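Transcriptional regulator ComR (PDB 6HU8) probably binds DNA as a transcriptional regulator of streptococcal competence, pairing a helix-turn-helix domain with a tetratricopeptide domain of the peptide-sensing RNPP family. Local coordinates at residues K273-A278 with E288-E293; D209-A214 with Y250-K255. All blocks are in the same frame, centred on the assembly; numbering follows the deposited sequence.

Contact 1: K273-A278 with E288-E293; sequences KAIMFA and EKTRAE
Ile275 and Thr290 mark the closest backbone approach, their CA atoms 6.1 Å apart, where two helical segments run antiparallel at 167° with axes separated by 9.1 Å. Thr290 turns its CB toward the partner helix, and its two branches divide the work. CG2, anti to the backbone N, goes forward and touches Ala274 CB at 3.6 Å and Ile275 CG1 at the same distance. OG1 lies beside the backbone N and is hydrogen-bonded to the carbonyl of Leu286 one turn earlier in its own helix, which satisfies the hydroxyl at a buried position. The short methyl of Ala274 suits a place facing the other helix, since a small residue lets the backbones come near. Ile275 starts off to one flank; besides the CG1 contact, its CG2 rests over one face of the Arg291 guanidinium, 3.6 Å from NH2, the two side chains crossing at about a right angle. A bend at chi3 (-71°) turns the guanidinium to this position, and NH2 also forms a salt bridge with Glu287. Such close, nearly antiparallel packing of consecutive helices 264-279 and 285-296 is that of a helical hairpin in a TPR-type superhelix.

Contact 2: D209-A214 with Y250-K255; sequences DLMAIA and YILEAK
Leu252 carries most of this contact, its CD1 methyl meeting both Met211 and Ala214 on the facing helix. CD1 lies 3.7 Å from Met211 SD and 3.8 Å from Met211 CE, so it touches the end of the thioether and not its stem. The same methyl is 3.7 Å from Ala214 CB, while Leu252 CD2 comes only as near as 4.2 Å to Ala214 C. Leucine fits here because it branches at CG, far enough from the backbone for CD1 to reach across to both partners. These sit three residues apart on helix 200-219, and Leu252 and Ala214 both turn CB toward the opposite segment. Helix 226-240 comes between the two helices in the chain, so the leucine joins non-consecutive helices within the helical array of the tetratricopeptide region. Ala214 supplies a small, buried methyl as a floor for CD1. Met211 begins off to one flank, and bends at chi2 (-69°) and chi3 (-79°) swing its sulfur and CE across to Leu252, a path for which its flexible, unbranched chain is well suited. On other faces of helix 200-219, Leu210 packs on Leu233 of helix 226-240, and Ile213 on Val188 of helix 181-192.

Both contacts belong to the tetratricopeptide region. Contact 1 lies farther out, its centre about 27 Å from the centre of the chain against about 17 Å for contact 2, yet three of its four touching residues are buried, whereas contact 2 is only partly buried. Contact 1 joins consecutive helices and adds an exposed arginine to its apolar packing; contact 2 bridges helices separated in sequence through wholly apolar side chains. They share no helix, but helix 246-261 of contact 2 lies against both helices of contact 1. Tyr250 packs on Phe277 and Lys273, Ile251 CD1 touches Thr290 OG1, and Lys255 NZ forms a salt bridge with Glu293 OE2 at 2.6 Å.

Contact 1: K273-A278 with E288-E293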
# COMPACT_ATOMS: atom_id res chain seq x y z
N LYS A 273 24.43 12.81 -9.28
CA LYS A 273 23.08 13.32 -9.51
C LYS A 273 22.27 13.36 -8.21
O LYS A 273 21.57 14.34 -7.94
CB LYS A 273 22.34 12.46 -10.54
CG LYS A 273 22.73 12.73 -11.97
CD LYS A 273 21.94 11.83 -12.93
CE LYS A 273 22.42 12.01 -14.37
NZ LYS A 273 21.90 10.96 -15.28
N ALA A 274 22.32 12.27 -7.44
CA ALA A 274 21.66 12.23 -6.13
C ALA A 274 22.15 13.34 -5.19
O ALA A 274 21.35 13.97 -4.49
CB ALA A 274 21.89 10.84 -5.47
N ILE A 275 23.46 13.58 -5.17
CA ILE A 275 24.03 14.59 -4.30
C ILE A 275 23.59 15.99 -4.76
O ILE A 275 23.15 16.82 -3.95
CB ILE A 275 25.58 14.53 -4.28
CG1 ILE A 275 26.06 13.31 -3.49
CG2 ILE A 275 26.16 15.77 -3.65
CD1 ILE A 275 27.52 13.01 -3.67
N MET A 276 23.69 16.22 -6.07
CA MET A 276 23.21 17.46 -6.68
C MET A 276 21.76 17.75 -6.32
O MET A 276 21.45 18.86 -5.86
CB MET A 276 23.38 17.41 -8.20
CG MET A 276 24.81 17.74 -8.65
SD MET A 276 25.09 17.58 -10.43
CE MET A 276 24.31 19.03 -11.10
N PHE A 277 20.86 16.77 -6.49
CA PHE A 277 19.45 17.04 -6.20
C PHE A 277 19.22 17.21 -4.71
O PHE A 277 18.40 18.03 -4.29
CB PHE A 277 18.55 15.95 -6.77
CG PHE A 277 18.38 16.05 -8.26
CD1 PHE A 277 17.99 17.24 -8.83
CD2 PHE A 277 18.64 14.96 -9.08
CE1 PHE A 277 17.84 17.35 -10.21
CE2 PHE A 277 18.49 15.06 -10.45
CZ PHE A 277 18.09 16.26 -11.02
N ALA A 278 19.99 16.50 -3.90
CA ALA A 278 19.92 16.71 -2.45
C ALA A 278 20.38 18.12 -2.02
O ALA A 278 19.85 18.68 -1.06
CB ALA A 278 20.75 15.66 -1.73
N GLU A 288 24.05 14.98 3.18
CA GLU A 288 25.08 14.33 3.99
C GLU A 288 24.92 12.81 3.92
O GLU A 288 25.90 12.09 3.72
CB GLU A 288 25.00 14.78 5.45
CG GLU A 288 25.29 16.27 5.66
CD GLU A 288 24.68 16.80 6.96
OE1 GLU A 288 24.18 15.99 7.79
OE2 GLU A 288 24.69 18.05 7.14
N LYS A 289 23.70 12.33 4.09
CA LYS A 289 23.42 10.89 4.02
C LYS A 289 23.83 10.33 2.66
O LYS A 289 24.47 9.29 2.57
CB LYS A 289 21.93 10.63 4.29
CG LYS A 289 21.48 9.15 4.22
CD LYS A 289 19.94 9.04 4.13
CE LYS A 289 19.48 8.61 2.73
NZ LYS A 289 20.19 9.33 1.59
N THR A 290 23.46 11.03 1.58
CA THR A 290 23.77 10.57 0.23
C THR A 290 25.27 10.54 -0.03
O THR A 290 25.78 9.58 -0.63
CB THR A 290 23.10 11.46 -0.82
OG1 THR A 290 21.68 11.31 -0.71
CG2 THR A 290 23.52 11.05 -2.23
N ARG A 291 25.96 11.58 0.43
CA ARG A 291 27.41 11.68 0.29
C ARG A 291 28.08 10.54 1.06
O ARG A 291 29.03 9.94 0.58
CB ARG A 291 27.90 13.04 0.80
CG ARG A 291 29.21 13.50 0.23
CD ARG A 291 29.65 14.85 0.82
NE ARG A 291 28.84 15.97 0.35
CZ ARG A 291 28.98 16.51 -0.85
NH1 ARG A 291 29.90 16.01 -1.69
NH2 ARG A 291 28.21 17.53 -1.23
N ALA A 292 27.55 10.21 2.23
CA ALA A 292 28.10 9.12 3.03
C ALA A 292 27.87 7.77 2.35
O ALA A 292 28.70 6.86 2.46
CB ALA A 292 27.49 9.11 4.40
N GLU A 293 26.75 7.62 1.65
CA GLU A 293 26.41 6.34 1.02
C GLU A 293 27.31 6.10 -0.19
O GLU A 293 27.77 4.98 -0.43
CB GLU A 293 24.94 6.31 0.63
CG GLU A 293 24.47 4.97 0.07
CD GLU A 293 24.26 3.92 1.16
OE1 GLU A 293 24.37 4.28 2.35
OE2 GLU A 293 23.98 2.75 0.83

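Contact 2: D209-A214 with Y250-K255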
# COMPACT_ATOMS: atom_id res chain seq x y z
N ASP A 209 5.77 2.12 -3.32
CA ASP A 209 5.75 0.77 -3.87
C ASP A 209 6.83 0.58 -4.92
O ASP A 209 7.47 -0.46 -4.98
CB ASP A 209 4.40 0.46 -4.49
CG ASP A 209 3.36 0.09 -3.46
OD1 ASP A 209 3.68 0.12 -2.26
OD2 ASP A 209 2.23 -0.22 -3.87
N LEU A 210 7.01 1.58 -5.76
CA LEU A 210 8.08 1.51 -6.76
C LEU A 210 9.45 1.46 -6.09
O LEU A 210 10.34 0.71 -6.52
CB LEU A 210 7.97 2.71 -7.70
CG LEU A 210 6.82 2.62 -8.70
CD1 LEU A 210 6.57 3.96 -9.35
CD2 LEU A 210 7.13 1.58 -9.75
N MET A 211 9.64 2.24 -5.02
CA MET A 211 10.91 2.17 -4.30
C MET A 211 11.15 0.77 -3.77
O MET A 211 12.28 0.27 -3.84
CB MET A 211 10.97 3.19 -3.15
CG MET A 211 11.19 4.66 -3.62
SD MET A 211 12.81 5.04 -4.31
CE MET A 211 13.79 5.19 -2.81
N ALA A 212 10.10 0.15 -3.24
CA ALA A 212 10.17 -1.22 -2.68
C ALA A 212 10.58 -2.24 -3.74
O ALA A 212 11.38 -3.13 -3.48
CB ALA A 212 8.82 -1.63 -2.04
N ILE A 213 9.98 -2.12 -4.92
CA ILE A 213 10.31 -2.96 -6.07
C ILE A 213 11.79 -2.85 -6.43
O ILE A 213 12.48 -3.85 -6.67
CB ILE A 213 9.43 -2.56 -7.27
CG1 ILE A 213 7.97 -2.97 -7.02
CG2 ILE A 213 9.98 -3.12 -8.58
CD1 ILE A 213 6.96 -2.35 -7.96
N ALA A 214 12.31 -1.63 -6.46
CA ALA A 214 13.69 -1.40 -6.90
C ALA A 214 14.66 -1.98 -5.89
O ALA A 214 15.63 -2.65 -6.26
CB ALA A 214 13.94 0.08 -7.11
N TYR A 250 18.17 8.09 -7.61
CA TYR A 250 19.49 8.01 -8.23
C TYR A 250 20.49 7.15 -7.43
O TYR A 250 21.43 6.58 -8.00
CB TYR A 250 20.04 9.42 -8.46
CG TYR A 250 19.30 10.07 -9.61
CD1 TYR A 250 19.47 9.60 -10.90
CD2 TYR A 250 18.42 11.11 -9.40
CE1 TYR A 250 18.79 10.16 -11.96
CE2 TYR A 250 17.72 11.67 -10.45
CZ TYR A 250 17.92 11.19 -11.73
OH TYR A 250 17.24 11.75 -12.78
N ILE A 251 20.28 7.04 -6.13
CA ILE A 251 21.12 6.15 -5.32
C ILE A 251 20.88 4.70 -5.74
O ILE A 251 21.84 3.94 -5.94
CB ILE A 251 20.84 6.31 -3.80
CG1 ILE A 251 21.40 7.64 -3.28
CG2 ILE A 251 21.43 5.14 -3.00
CD1 ILE A 251 21.03 7.94 -1.81
N LEU A 252 19.61 4.31 -5.89
CA LEU A 252 19.27 2.96 -6.38
C LEU A 252 19.82 2.69 -7.78
O LEU A 252 20.34 1.60 -8.03
CB LEU A 252 17.75 2.73 -6.39
CG LEU A 252 17.05 2.49 -5.06
CD1 LEU A 252 15.55 2.76 -5.18
CD2 LEU A 252 17.29 1.03 -4.61
N GLU A 253 19.71 3.66 -8.68
CA GLU A 253 20.27 3.47 -10.02
C GLU A 253 21.80 3.31 -9.96
O GLU A 253 22.40 2.55 -10.74
CB GLU A 253 19.90 4.64 -10.95
CG GLU A 253 20.22 4.32 -12.42
CD GLU A 253 19.78 5.38 -13.40
OE1 GLU A 253 20.20 5.30 -14.57
OE2 GLU A 253 19.02 6.29 -13.02
N ALA A 254 22.44 4.01 -9.03
CA ALA A 254 23.87 3.86 -8.82
C ALA A 254 24.23 2.46 -8.33
O ALA A 254 25.21 1.86 -8.81
CB ALA A 254 24.36 4.91 -7.83
N LYS A 255 23.46 1.93 -7.39
CA LYS A 255 23.70 0.61 -6.82
C LYS A 255 23.51 -0.48 -7.88
O LYS A 255 24.25 -1.47 -7.91
CB LYS A 255 22.79 0.36 -5.61
CG LYS A 255 23.41 0.87 -4.30
CD LYS A 255 22.37 1.36 -3.32
CE LYS A 255 22.74 1.03 -1.88
NZ LYS A 255 24.08 1.49 -1.44